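Local coordinates for 3-oxoacyl-[acyl-carrier-protein] synthase 2 (Rickettsia rickettsii, PDB 4JGA) that probably catalyses the condensation of malonyl-acyl carrier protein with a growing acyl chain, the elongation step of bacterial fatty acid synthesis, at residues A204-A209 / V262-E267; S118-G123 / G173-N178; S250-G255 / T328-G333; N324-S329 / N418-G423. All blocks are in the same frame, centred on the assembly; numbering follows the deposited sequence.

Contact 1 of 4, residues A204-A209 / V262-E267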
loop_
_atom_site.group_PDB
_atom_site.type_symbol
_atom_site.label_atom_id
_atom_site.label_comp_id
_atom_site.label_asym_id
_atom_site.label_seq_id
_atom_site.Cartn_x
_atom_site.Cartn_y
_atom_site.Cartn_z
ATOM N N ALA A 204 -4.839 13.180 -12.637
ATOM C CA ALA A 204 -4.025 14.143 -11.930
ATOM C C ALA A 204 -3.103 14.800 -12.945
ATOM O O ALA A 204 -2.735 14.175 -13.953
ATOM C CB ALA A 204 -3.203 13.449 -10.867
ATOM N N ASP A 205 -2.667 16.014 -12.648
ATOM C CA ASP A 205 -1.649 16.665 -13.477
ATOM C C ASP A 205 -0.240 16.506 -12.959
ATOM O O ASP A 205 0.722 16.521 -13.744
ATOM C CB ASP A 205 -1.953 18.151 -13.594
ATOM C CG ASP A 205 -3.254 18.414 -14.293
ATOM O OD1 ASP A 205 -3.552 17.698 -15.267
ATOM O OD2 ASP A 205 -3.946 19.371 -13.923
ATOM N N VAL A 206 -0.106 16.418 -11.640
ATOM C CA VAL A 206 1.213 16.232 -10.998
ATOM C C VAL A 206 1.094 15.143 -9.933
ATOM O O VAL A 206 0.063 15.023 -9.270
ATOM C CB VAL A 206 1.693 17.536 -10.353
ATOM C CG1 VAL A 206 3.045 17.352 -9.661
ATOM C CG2 VAL A 206 1.772 18.631 -11.402
ATOM N N MET A 207 2.135 14.313 -9.802
ATOM C CA MET A 207 2.157 13.284 -8.749
ATOM C C MET A 207 3.500 13.244 -8.057
ATOM O O MET A 207 4.534 13.340 -8.694
ATOM C CB MET A 207 1.831 11.900 -9.282
ATOM C CG MET A 207 0.427 11.753 -9.866
ATOM S SD MET A 207 -0.892 11.789 -8.631
ATOM C CE MET A 207 -0.573 10.263 -7.801
ATOM N N ILE A 208 3.448 13.139 -6.735
ATOM C CA ILE A 208 4.624 12.952 -5.930
ATOM C C ILE A 208 4.687 11.458 -5.650
ATOM O O ILE A 208 3.746 10.890 -5.036
ATOM C CB ILE A 208 4.497 13.712 -4.588
ATOM C CG1 ILE A 208 4.042 15.169 -4.784
ATOM C CG2 ILE A 208 5.811 13.669 -3.865
ATOM C CD1 ILE A 208 4.763 15.962 -5.861
ATOM N N ALA A 209 5.744 10.799 -6.104
ATOM C CA ALA A 209 5.785 9.347 -6.000
ATOM C C ALA A 209 7.122 8.743 -5.642
ATOM O O ALA A 209 8.176 9.248 -6.020
ATOM C CB ALA A 209 5.286 8.737 -7.304
ATOM N N VAL A 262 8.868 13.841 -8.724
ATOM C CA VAL A 262 7.697 14.522 -9.231
ATOM C C VAL A 262 7.511 14.090 -10.688
ATOM O O VAL A 262 8.422 14.209 -11.515
ATOM C CB VAL A 262 7.820 16.055 -9.151
ATOM C CG1 VAL A 262 6.537 16.740 -9.589
ATOM C CG2 VAL A 262 8.181 16.469 -7.717
ATOM N N LEU A 263 6.318 13.539 -10.944
ATOM C CA LEU A 263 5.839 13.237 -12.286
ATOM C C LEU A 263 4.770 14.237 -12.667
ATOM O O LEU A 263 3.997 14.705 -11.830
ATOM C CB LEU A 263 5.268 11.828 -12.388
ATOM C CG LEU A 263 6.168 10.661 -11.963
ATOM C CD1 LEU A 263 5.423 9.362 -12.272
ATOM C CD2 LEU A 263 7.555 10.690 -12.622
ATOM N N GLU A 264 4.712 14.542 -13.951
ATOM C CA GLU A 264 3.895 15.616 -14.416
ATOM C C GLU A 264 3.429 15.382 -15.840
ATOM O O GLU A 264 4.177 14.851 -16.684
ATOM C CB GLU A 264 4.695 16.902 -14.277
ATOM C CG GLU A 264 3.930 18.182 -14.617
ATOM C CD GLU A 264 4.665 19.438 -14.146
ATOM O OE1 GLU A 264 5.791 19.304 -13.586
ATOM O OE2 GLU A 264 4.095 20.544 -14.326
ATOM N N GLU A 265 2.184 15.766 -16.116
ATOM C CA GLU A 265 1.655 15.674 -17.476
ATOM C C GLU A 265 2.501 16.610 -18.371
ATOM O O GLU A 265 2.860 17.717 -17.973
ATOM C CB GLU A 265 0.184 16.065 -17.511
ATOM C CG GLU A 265 -0.495 15.835 -18.846
ATOM C CD GLU A 265 -0.307 16.967 -19.836
ATOM O OE1 GLU A 265 -0.324 18.147 -19.424
ATOM O OE2 GLU A 265 -0.146 16.678 -21.044
ATOM N N TYR A 266 2.827 16.147 -19.568
ATOM C CA TYR A 266 3.856 16.808 -20.353
ATOM C C TYR A 266 3.502 18.253 -20.710
ATOM O O TYR A 266 4.324 19.121 -20.543
ATOM C CB TYR A 266 4.171 15.984 -21.609
ATOM C CG TYR A 266 5.337 16.474 -22.428
ATOM C CD1 TYR A 266 6.403 17.140 -21.829
ATOM C CD2 TYR A 266 5.380 16.277 -23.793
ATOM C CE1 TYR A 266 7.480 17.590 -22.562
ATOM C CE2 TYR A 266 6.456 16.722 -24.553
ATOM C CZ TYR A 266 7.516 17.367 -23.929
ATOM O OH TYR A 266 8.598 17.845 -24.645
ATOM N N GLU A 267 2.310 18.508 -21.242
ATOM C CA GLU A 267 1.940 19.883 -21.626
ATOM C C GLU A 267 1.993 20.831 -20.420
ATOM O O GLU A 267 2.548 21.934 -20.498
ATOM C CB GLU A 267 0.567 19.978 -22.308
ATOM C CG GLU A 267 0.429 19.199 -23.616
ATOM C CD GLU A 267 1.477 19.542 -24.682
ATOM O OE1 GLU A 267 1.673 20.735 -24.937
ATOM O OE2 GLU A 267 2.126 18.631 -25.282
HETATM O O HOH W 1 -2.617 18.662 -17.800
#
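Met207 and Leu263 face each other as an antiparallel hydrogen-bonded pair. Met207 N donates to Leu263 O at 2.8 Å, and Leu263 N returns a bond to Met207 O at 2.9 Å. Both are nearly straight. Glu265 N adds a third rung to Asp205 O at 2.9 Å. Between the rungs, Val206 CA turns its hydrogen to Leu263 O, 3.3 Å away.

The apolar contacts lie on the face that carries Val206, Ile208 and Val262. Val206 CG1 is anti to the backbone N (chi1 179°) and meets Val262 CG1 diagonally at 3.5 Å. Ile208 CD1 runs alongside Val262 CG2 at 3.9 Å. Val206 CG2 rests on the aliphatic part of Glu264, whose carboxylate goes on to His268, Arg272 and Thr21.

Polar contacts gather where strand 206-213 begins and strand 257-265 ends. One water donates to both Asp205 OD1 and Glu265 OE1. These like charges are probably offset by the salt bridge of Asp205 with Arg121. Glu265 is an N-cap: its OE2 accepts from Glu267 N at 3.1 Å, and its OE1 takes His268 N.

The pair lies inside the mixed sheet of the thiolase-type fold, between strands 122-127 and 18-26. Helix 187-200 packs on Met207.

Contact 2 of 4, residues S118-G123 / G173-N178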
loop_
_atom_site.group_PDB
_atom_site.type_symbol
_atom_site.label_atom_id
_atom_site.label_comp_id
_atom_site.label_asym_id
_atom_site.label_seq_id
_atom_site.Cartn_x
_atom_site.Cartn_y
_atom_site.Cartn_z
ATOM N N SER A 118 -4.895 23.775 -8.891
ATOM C CA SER A 118 -3.612 23.130 -9.062
ATOM C C SER A 118 -3.323 22.180 -7.911
ATOM O O SER A 118 -2.751 21.132 -8.126
ATOM C CB SER A 118 -2.491 24.170 -9.153
ATOM O OG SER A 118 -2.681 25.035 -10.255
ATOM N N ARG A 119 -3.685 22.572 -6.691
ATOM C CA ARG A 119 -3.472 21.711 -5.503
ATOM C C ARG A 119 -4.334 20.445 -5.596
ATOM O O ARG A 119 -3.864 19.353 -5.352
ATOM C CB ARG A 119 -3.768 22.467 -4.221
ATOM C CG ARG A 119 -2.696 23.480 -3.893
ATOM C CD ARG A 119 -2.964 24.269 -2.615
ATOM N NE ARG A 119 -1.744 24.988 -2.269
ATOM C CZ ARG A 119 -1.484 25.472 -1.076
ATOM N NH1 ARG A 119 -2.379 25.358 -0.114
ATOM N NH2 ARG A 119 -0.334 26.082 -0.850
ATOM N N ASP A 120 -5.564 20.624 -6.061
ATOM C CA ASP A 120 -6.518 19.526 -6.256
ATOM C C ASP A 120 -6.111 18.560 -7.359
ATOM O O ASP A 120 -6.509 17.394 -7.323
ATOM C CB ASP A 120 -7.924 20.068 -6.544
ATOM C CG ASP A 120 -8.582 20.683 -5.304
ATOM O OD1 ASP A 120 -8.097 20.443 -4.160
ATOM O OD2 ASP A 120 -9.616 21.377 -5.496
ATOM N N ARG A 121 -5.279 19.012 -8.294
ATOM C CA ARG A 121 -4.773 18.163 -9.383
ATOM C C ARG A 121 -3.380 17.570 -9.083
ATOM O O ARG A 121 -2.719 16.986 -9.944
ATOM C CB ARG A 121 -4.775 18.983 -10.687
ATOM C CG ARG A 121 -6.176 19.319 -11.202
ATOM C CD ARG A 121 -6.874 18.098 -11.795
ATOM N NE ARG A 121 -6.194 17.610 -13.005
ATOM C CZ ARG A 121 -6.511 16.487 -13.651
ATOM N NH1 ARG A 121 -7.495 15.732 -13.215
ATOM N NH2 ARG A 121 -5.852 16.124 -14.757
ATOM N N THR A 122 -2.936 17.740 -7.848
ATOM C CA THR A 122 -1.671 17.210 -7.400
ATOM C C THR A 122 -1.923 16.106 -6.398
ATOM O O THR A 122 -2.542 16.328 -5.372
ATOM C CB THR A 122 -0.803 18.308 -6.753
ATOM O OG1 THR A 122 -0.550 19.345 -7.716
ATOM C CG2 THR A 122 0.511 17.715 -6.352
ATOM N N GLY A 123 -1.483 14.898 -6.738
ATOM C CA GLY A 123 -1.663 13.744 -5.905
ATOM C C GLY A 123 -0.324 13.170 -5.464
ATOM O O GLY A 123 0.732 13.647 -5.846
ATOM N N GLY A 173 -0.044 21.361 0.765
ATOM C CA GLY A 173 -1.434 21.501 0.360
ATOM C C GLY A 173 -1.891 20.605 -0.815
ATOM O O GLY A 173 -2.888 20.917 -1.447
ATOM N N PHE A 174 -1.199 19.513 -1.120
ATOM C CA PHE A 174 -1.576 18.704 -2.273
ATOM C C PHE A 174 -2.815 17.883 -1.927
ATOM O O PHE A 174 -2.798 17.057 -1.010
ATOM C CB PHE A 174 -0.441 17.801 -2.698
ATOM C CG PHE A 174 0.801 18.518 -3.138
ATOM C CD1 PHE A 174 0.774 19.790 -3.700
ATOM C CD2 PHE A 174 2.016 17.862 -3.065
ATOM C CE1 PHE A 174 1.937 20.418 -4.156
ATOM C CE2 PHE A 174 3.189 18.484 -3.480
ATOM C CZ PHE A 174 3.151 19.769 -4.033
ATOM N N SER A 175 -3.911 18.152 -2.628
ATOM C CA SER A 175 -5.229 17.661 -2.222
ATOM C C SER A 175 -5.864 16.712 -3.219
ATOM O O SER A 175 -7.051 16.360 -3.109
ATOM C CB SER A 175 -6.128 18.866 -1.955
ATOM O OG SER A 175 -5.980 19.813 -2.999
ATOM N N GLY A 176 -5.078 16.299 -4.207
ATOM C CA GLY A 176 -5.466 15.217 -5.112
ATOM C C GLY A 176 -5.408 13.844 -4.434
ATOM O O GLY A 176 -5.382 13.757 -3.203
ATOM N N PRO A 177 -5.427 12.754 -5.239
ATOM C CA PRO A 177 -5.352 11.421 -4.674
ATOM C C PRO A 177 -4.207 11.276 -3.669
ATOM O O PRO A 177 -3.092 11.685 -3.953
ATOM C CB PRO A 177 -5.120 10.515 -5.886
ATOM C CG PRO A 177 -5.603 11.285 -7.045
ATOM C CD PRO A 177 -5.421 12.745 -6.711
ATOM N N ASN A 178 -4.532 10.722 -2.506
ATOM C CA ASN A 178 -3.597 10.601 -1.393
ATOM C C ASN A 178 -3.454 9.122 -1.082
ATOM O O ASN A 178 -4.261 8.562 -0.328
ATOM C CB ASN A 178 -4.150 11.336 -0.176
ATOM C CG ASN A 178 -3.073 11.811 0.770
ATOM O OD1 ASN A 178 -2.639 12.974 0.673
ATOM N ND2 ASN A 178 -2.581 10.901 1.679
#
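Thr122 sets its methyl over the face of the Phe174 ring. Its CG2 stands 3.4 Å from the ring centroid, 18° off the normal, which makes a CH-pi contact. The Thr122 torsion (chi1 -60°) puts CG2 anti to the backbone N. It also turns Thr122 OG1 back to Ser118 O, 2.9 Å away, and OG1 has a second partner in Trp111.

Arg119 is extended and passes alongside the turn at Gly173. Arg119 CB lies 3.3 Å from Gly173 O, and CG and CD follow the same oxygen. Farther out, one face of the guanidinium looks onto Gly173 CA. Gly173 has a positive phi, which favours glycine. Arg119 NE is held by Pro113 O.

Ser175 and Asp120 meet tip to tip. Ser175 OG donates to Asp120 OD1 in a bond modelled as very short, so its exact length is doubtful. Arg300 of the second subunit forms a salt bridge with Asp120.

Backbone bonds join the same two segments. Arg119 O is gripped from opposite faces of its plane by Ser175 N at 3.0 Å and Thr122 N at 3.1 Å. Gly176 N donates to Thr122 O at 2.8 Å.

The 173-178 loop thus joins helix 163-172 to the junction of helix 116-120 and strand 122-127. Phe174 reaches on to Ile208 of strand 206-213.

Contact 3 of 4, residues S250-G255 / T328-G333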
loop_
_atom_site.group_PDB
_atom_site.type_symbol
_atom_site.label_atom_id
_atom_site.label_comp_id
_atom_site.label_asym_id
_atom_site.label_seq_id
_atom_site.Cartn_x
_atom_site.Cartn_y
_atom_site.Cartn_z
ATOM N N SER A 250 26.494 -14.059 -1.503
ATOM C CA SER A 250 25.793 -14.946 -0.568
ATOM C C SER A 250 24.634 -14.261 0.187
ATOM O O SER A 250 24.339 -14.634 1.339
ATOM C CB SER A 250 26.786 -15.525 0.430
ATOM O OG SER A 250 27.324 -14.536 1.300
ATOM N N GLY A 251 23.954 -13.316 -0.473
ATOM C CA GLY A 251 22.814 -12.664 0.112
ATOM C C GLY A 251 22.921 -11.158 0.054
ATOM O O GLY A 251 24.021 -10.592 -0.133
ATOM N N PHE A 252 21.760 -10.503 0.185
ATOM C CA PHE A 252 21.728 -9.063 0.137
ATOM C C PHE A 252 22.137 -8.391 1.454
ATOM O O PHE A 252 22.243 -9.043 2.491
ATOM C CB PHE A 252 20.408 -8.508 -0.468
ATOM C CG PHE A 252 19.153 -8.627 0.372
ATOM C CD1 PHE A 252 18.870 -7.711 1.387
ATOM C CD2 PHE A 252 18.148 -9.511 0.001
ATOM C CE1 PHE A 252 17.700 -7.780 2.091
ATOM C CE2 PHE A 252 16.947 -9.563 0.707
ATOM C CZ PHE A 252 16.729 -8.704 1.768
ATOM N N VAL A 253 22.417 -7.104 1.364
ATOM C CA VAL A 253 22.705 -6.253 2.525
ATOM C C VAL A 253 21.532 -5.270 2.634
ATOM O O VAL A 253 21.160 -4.611 1.642
ATOM C CB VAL A 253 24.025 -5.506 2.353
ATOM C CG1 VAL A 253 24.315 -4.578 3.548
ATOM C CG2 VAL A 253 25.187 -6.497 2.173
ATOM N N MET A 254 20.910 -5.240 3.801
ATOM C CA MET A 254 19.826 -4.299 4.032
ATOM C C MET A 254 20.340 -2.850 4.056
ATOM O O MET A 254 21.439 -2.575 4.529
ATOM C CB MET A 254 19.113 -4.552 5.371
ATOM C CG MET A 254 18.500 -5.925 5.507
ATOM S SD MET A 254 17.970 -6.225 7.199
ATOM C CE MET A 254 16.617 -5.030 7.329
ATOM N N GLY A 255 19.507 -1.958 3.557
ATOM C CA GLY A 255 19.750 -0.528 3.589
ATOM C C GLY A 255 18.496 0.290 3.886
ATOM O O GLY A 255 17.376 -0.232 3.970
ATOM N N THR A 328 20.317 -8.003 -6.331
ATOM C CA THR A 328 20.459 -7.879 -4.878
ATOM C C THR A 328 21.671 -8.556 -4.252
ATOM O O THR A 328 21.946 -8.319 -3.078
ATOM C CB THR A 328 19.199 -8.403 -4.127
ATOM O OG1 THR A 328 19.116 -9.815 -4.270
ATOM C CG2 THR A 328 17.975 -7.766 -4.684
ATOM N N SER A 329 22.421 -9.333 -5.023
ATOM C CA SER A 329 23.575 -10.133 -4.510
ATOM C C SER A 329 23.157 -11.459 -3.839
ATOM O O SER A 329 23.828 -11.943 -2.931
ATOM C CB SER A 329 24.484 -9.319 -3.562
ATOM O OG SER A 329 25.759 -9.922 -3.464
ATOM N N THR A 330 22.015 -11.995 -4.263
ATOM C CA THR A 330 21.597 -13.357 -3.876
ATOM C C THR A 330 22.087 -14.371 -4.905
ATOM O O THR A 330 22.269 -14.033 -6.092
ATOM C CB THR A 330 20.066 -13.488 -3.838
ATOM O OG1 THR A 330 19.523 -12.963 -5.056
ATOM C CG2 THR A 330 19.488 -12.710 -2.672
ATOM N N THR A 331 22.231 -15.625 -4.464
ATOM C CA THR A 331 22.675 -16.692 -5.343
ATOM C C THR A 331 21.640 -16.940 -6.451
ATOM O O THR A 331 21.951 -16.790 -7.631
ATOM C CB THR A 331 22.950 -17.975 -4.553
ATOM O OG1 THR A 331 23.897 -17.687 -3.515
ATOM C CG2 THR A 331 23.515 -19.064 -5.481
ATOM N N LEU A 332 20.413 -17.265 -6.057
ATOM C CA LEU A 332 19.347 -17.610 -7.016
ATOM C C LEU A 332 18.816 -16.408 -7.752
ATOM O O LEU A 332 18.765 -16.401 -8.985
ATOM C CB LEU A 332 18.183 -18.379 -6.335
ATOM C CG LEU A 332 18.574 -19.731 -5.680
ATOM C CD1 LEU A 332 17.412 -20.301 -4.869
ATOM C CD2 LEU A 332 19.058 -20.718 -6.735
ATOM N N GLY A 333 18.448 -15.376 -7.012
ATOM C CA GLY A 333 17.873 -14.156 -7.603
ATOM C C GLY A 333 18.736 -13.517 -8.684
ATOM O O GLY A 333 18.226 -13.157 -9.755
HETATM O O HOH W 2 26.424 -11.100 -1.020
HETATM O O HOH W 3 22.821 -6.207 -1.500
#
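Thr328 meets Phe252 first, through its carbonyl: Thr328 O lies only 3.0 Å from Phe252 CB. Thr328 CB and Phe252 CB are 3.9 Å apart. Thr328 O also accepts from a water at 2.8 Å, and this water takes Val253 N, so the carbonyl is tied to the neighbouring backbone as well.

Ser329 comes next. Ser329 O receives Gly251 N at 2.8 Å, the direct hydrogen bond between the two segments. Gly251 has a positive phi (128°), a backbone shape that suits glycine. Ser329 OG and a second water are 2.8 Å apart; this water accepts from Ser250 N. Ser329 OG also pairs with Arg243 N.

Thr330 brings its methyl to the edge of the Phe252 ring, with Thr330 CG2 4.4 Å from Phe252 CD2 and near the ring plane. It is the N-cap of helix 331-345. Thr331 starts that helix, and Arg249 binds the carbonyls of both threonines.

The Phe252 ring meets His363 edge-to-face. Thr328 is the last residue of the Asn-Ala-His-Gly-Thr sequence of beta-ketoacyl synthases. By family resemblance His326 and His363 are probably the two active-site histidines, so the contact probably borders that site.

Contact 4 of 4, residues N324-S329 / N418-G423. With K (potassium ion), chain C.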
loop_
_atom_site.group_PDB
_atom_site.type_symbol
_atom_site.label_atom_id
_atom_site.label_comp_id
_atom_site.label_asym_id
_atom_site.label_seq_id
_atom_site.Cartn_x
_atom_site.Cartn_y
_atom_site.Cartn_z
ATOM N N ASN A 324 19.090 -0.866 -15.101
ATOM C CA ASN A 324 19.378 -0.847 -13.691
ATOM C C ASN A 324 18.654 -2.040 -13.098
ATOM O O ASN A 324 17.411 -2.046 -12.965
ATOM C CB ASN A 324 18.951 0.469 -13.025
ATOM C CG ASN A 324 19.441 0.554 -11.584
ATOM O OD1 ASN A 324 18.763 0.055 -10.662
ATOM N ND2 ASN A 324 20.638 1.157 -11.373
ATOM N N ALA A 325 19.434 -3.062 -12.788
ATOM C CA ALA A 325 18.932 -4.334 -12.359
ATOM C C ALA A 325 18.334 -4.238 -10.935
ATOM O O ALA A 325 18.565 -3.257 -10.218
ATOM C CB ALA A 325 20.070 -5.336 -12.385
ATOM N N HIS A 326 17.532 -5.227 -10.569
ATOM C CA HIS A 326 17.197 -5.436 -9.192
ATOM C C HIS A 326 18.467 -5.869 -8.450
ATOM O O HIS A 326 18.897 -5.193 -7.514
ATOM C CB HIS A 326 16.092 -6.477 -9.048
ATOM C CG HIS A 326 15.525 -6.540 -7.665
ATOM N ND1 HIS A 326 15.098 -5.416 -6.990
ATOM C CD2 HIS A 326 15.315 -7.585 -6.830
ATOM C CE1 HIS A 326 14.633 -5.764 -5.802
ATOM N NE2 HIS A 326 14.753 -7.078 -5.680
ATOM N N GLY A 327 19.117 -6.921 -8.953
ATOM C CA GLY A 327 20.511 -7.220 -8.617
ATOM C C GLY A 327 20.903 -7.130 -7.154
ATOM O O GLY A 327 21.722 -6.264 -6.759
ATOM N N THR A 328 20.317 -8.003 -6.331
ATOM C CA THR A 328 20.459 -7.879 -4.878
ATOM C C THR A 328 21.671 -8.556 -4.252
ATOM O O THR A 328 21.946 -8.319 -3.078
ATOM C CB THR A 328 19.199 -8.403 -4.127
ATOM O OG1 THR A 328 19.116 -9.815 -4.270
ATOM C CG2 THR A 328 17.975 -7.766 -4.684
ATOM N N SER A 329 22.421 -9.333 -5.023
ATOM C CA SER A 329 23.575 -10.133 -4.510
ATOM C C SER A 329 23.157 -11.459 -3.839
ATOM O O SER A 329 23.828 -11.943 -2.931
ATOM C CB SER A 329 24.484 -9.319 -3.562
ATOM O OG SER A 329 25.759 -9.922 -3.464
ATOM N N ASN A 418 14.386 -2.573 -13.068
ATOM C CA ASN A 418 13.650 -3.661 -12.483
ATOM C C ASN A 418 13.590 -3.625 -10.951
ATOM O O ASN A 418 14.557 -3.248 -10.298
ATOM C CB ASN A 418 14.309 -4.986 -12.878
ATOM C CG ASN A 418 14.265 -5.270 -14.362
ATOM O OD1 ASN A 418 13.414 -4.776 -15.101
ATOM N ND2 ASN A 418 15.204 -6.071 -14.808
ATOM N N SER A 419 12.480 -4.126 -10.411
ATOM C CA SER A 419 12.347 -4.396 -8.977
ATOM C C SER A 419 11.468 -5.593 -8.733
ATOM O O SER A 419 10.346 -5.666 -9.286
ATOM C CB SER A 419 11.676 -3.254 -8.234
ATOM O OG SER A 419 12.320 -2.032 -8.459
ATOM N N PHE A 420 11.965 -6.528 -7.919
ATOM C CA PHE A 420 11.239 -7.753 -7.608
ATOM C C PHE A 420 11.103 -7.867 -6.082
ATOM O O PHE A 420 11.950 -7.354 -5.312
ATOM C CB PHE A 420 11.956 -8.979 -8.200
ATOM C CG PHE A 420 12.468 -8.777 -9.625
ATOM C CD1 PHE A 420 11.626 -8.290 -10.627
ATOM C CD2 PHE A 420 13.762 -9.112 -9.965
ATOM C CE1 PHE A 420 12.085 -8.072 -11.916
ATOM C CE2 PHE A 420 14.243 -8.908 -11.265
ATOM C CZ PHE A 420 13.400 -8.401 -12.236
ATOM N N GLY A 421 10.024 -8.490 -5.618
ATOM C CA GLY A 421 9.818 -8.567 -4.183
ATOM C C GLY A 421 9.156 -9.825 -3.752
ATOM O O GLY A 421 8.592 -10.562 -4.571
ATOM N N PHE A 422 9.225 -10.046 -2.439
ATOM C CA PHE A 422 8.533 -11.134 -1.770
ATOM C C PHE A 422 7.078 -11.076 -2.189
ATOM O O PHE A 422 6.529 -9.985 -2.437
ATOM C CB PHE A 422 8.639 -10.987 -0.239
ATOM C CG PHE A 422 9.989 -11.361 0.349
ATOM C CD1 PHE A 422 11.053 -11.712 -0.444
ATOM C CD2 PHE A 422 10.166 -11.341 1.726
ATOM C CE1 PHE A 422 12.272 -12.046 0.118
ATOM C CE2 PHE A 422 11.379 -11.677 2.298
ATOM C CZ PHE A 422 12.439 -12.032 1.492
ATOM N N GLY A 423 6.464 -12.253 -2.233
ATOM C CA GLY A 423 5.136 -12.432 -2.756
ATOM C C GLY A 423 5.127 -12.632 -4.251
ATOM O O GLY A 423 4.068 -12.640 -4.846
HETATM K K K C . 16.463 -1.395 -10.489
HETATM O O HOH W 4 14.565 -2.448 -7.071
#
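His326 lies against the strand residues 418-421. His326 CB lies 3.6 Å from Phe420 CD2. From there CG is anti to the backbone N (chi1 -169°), which lays the imidazole against the strand backbone. Phe420 N sits over the centre of one face of the His326 ring, 3.4 Å above its plane. Thr328 CG2 covers the opposite face toward its rim. The ring is thus sandwiched between a peptide group and a methyl.

His326 ND1 meets a water at 3.0 Å that lies in the plane of the ring. That water donates to Ser419 OG, so it bridges the segments. His326 CD2 lies near Phe420 CB. His326 CE1 faces Phe420 O, 3.2 Å away. At the tip, His326 NE2 approaches Phe420 O to 2.8 Å, but the angle is too poor for a hydrogen bond.

The other half of the contact is the potassium ion. Asn324 O and Asn324 OD1 each bind it at 2.7 Å, Asn418 O does so at 2.7 Å, and Ala325 O joins them. Glu372 and Ser417 complete the site. Asn324 ND2 is hydrogen-bonded to Tyr322. Asn418 N donates to Asn324 O at 3.1 Å, nearly straight on, so this oxygen serves both the strand and the metal.

The Asn-Ala-His-Gly-Thr sequence is that of beta-ketoacyl synthases. By family resemblance His326 is probably an active-site histidine, with the potassium site on the residues just before it, Asn324 and Ala325.

From the N terminus, contact 2 comes first: segment 118-123 is met by 173-178, which closes a largely helical loop. Contact 1 then opens at 204-209. Before it closes at 262-267, segment 250-255 starts contact 3, so these two cross. Contact 3 closes at 328-333 and overlaps 324-329, where contact 4 begins; contact 4 closes at 418-423. None nests inside another. Contacts 1 and 2 are neighbours on adjacent strands 206-213 and 122-127, joined by a probable hydrogen bond from Ile208 N to Gly123 O. Contacts 3 and 4 share Thr328 and Ser329. Contact 3 links the N-terminal and C-terminal halves of the synthase, and contact 4 reaches the far half of the same sheet, about 26 Å between centres from contact 1.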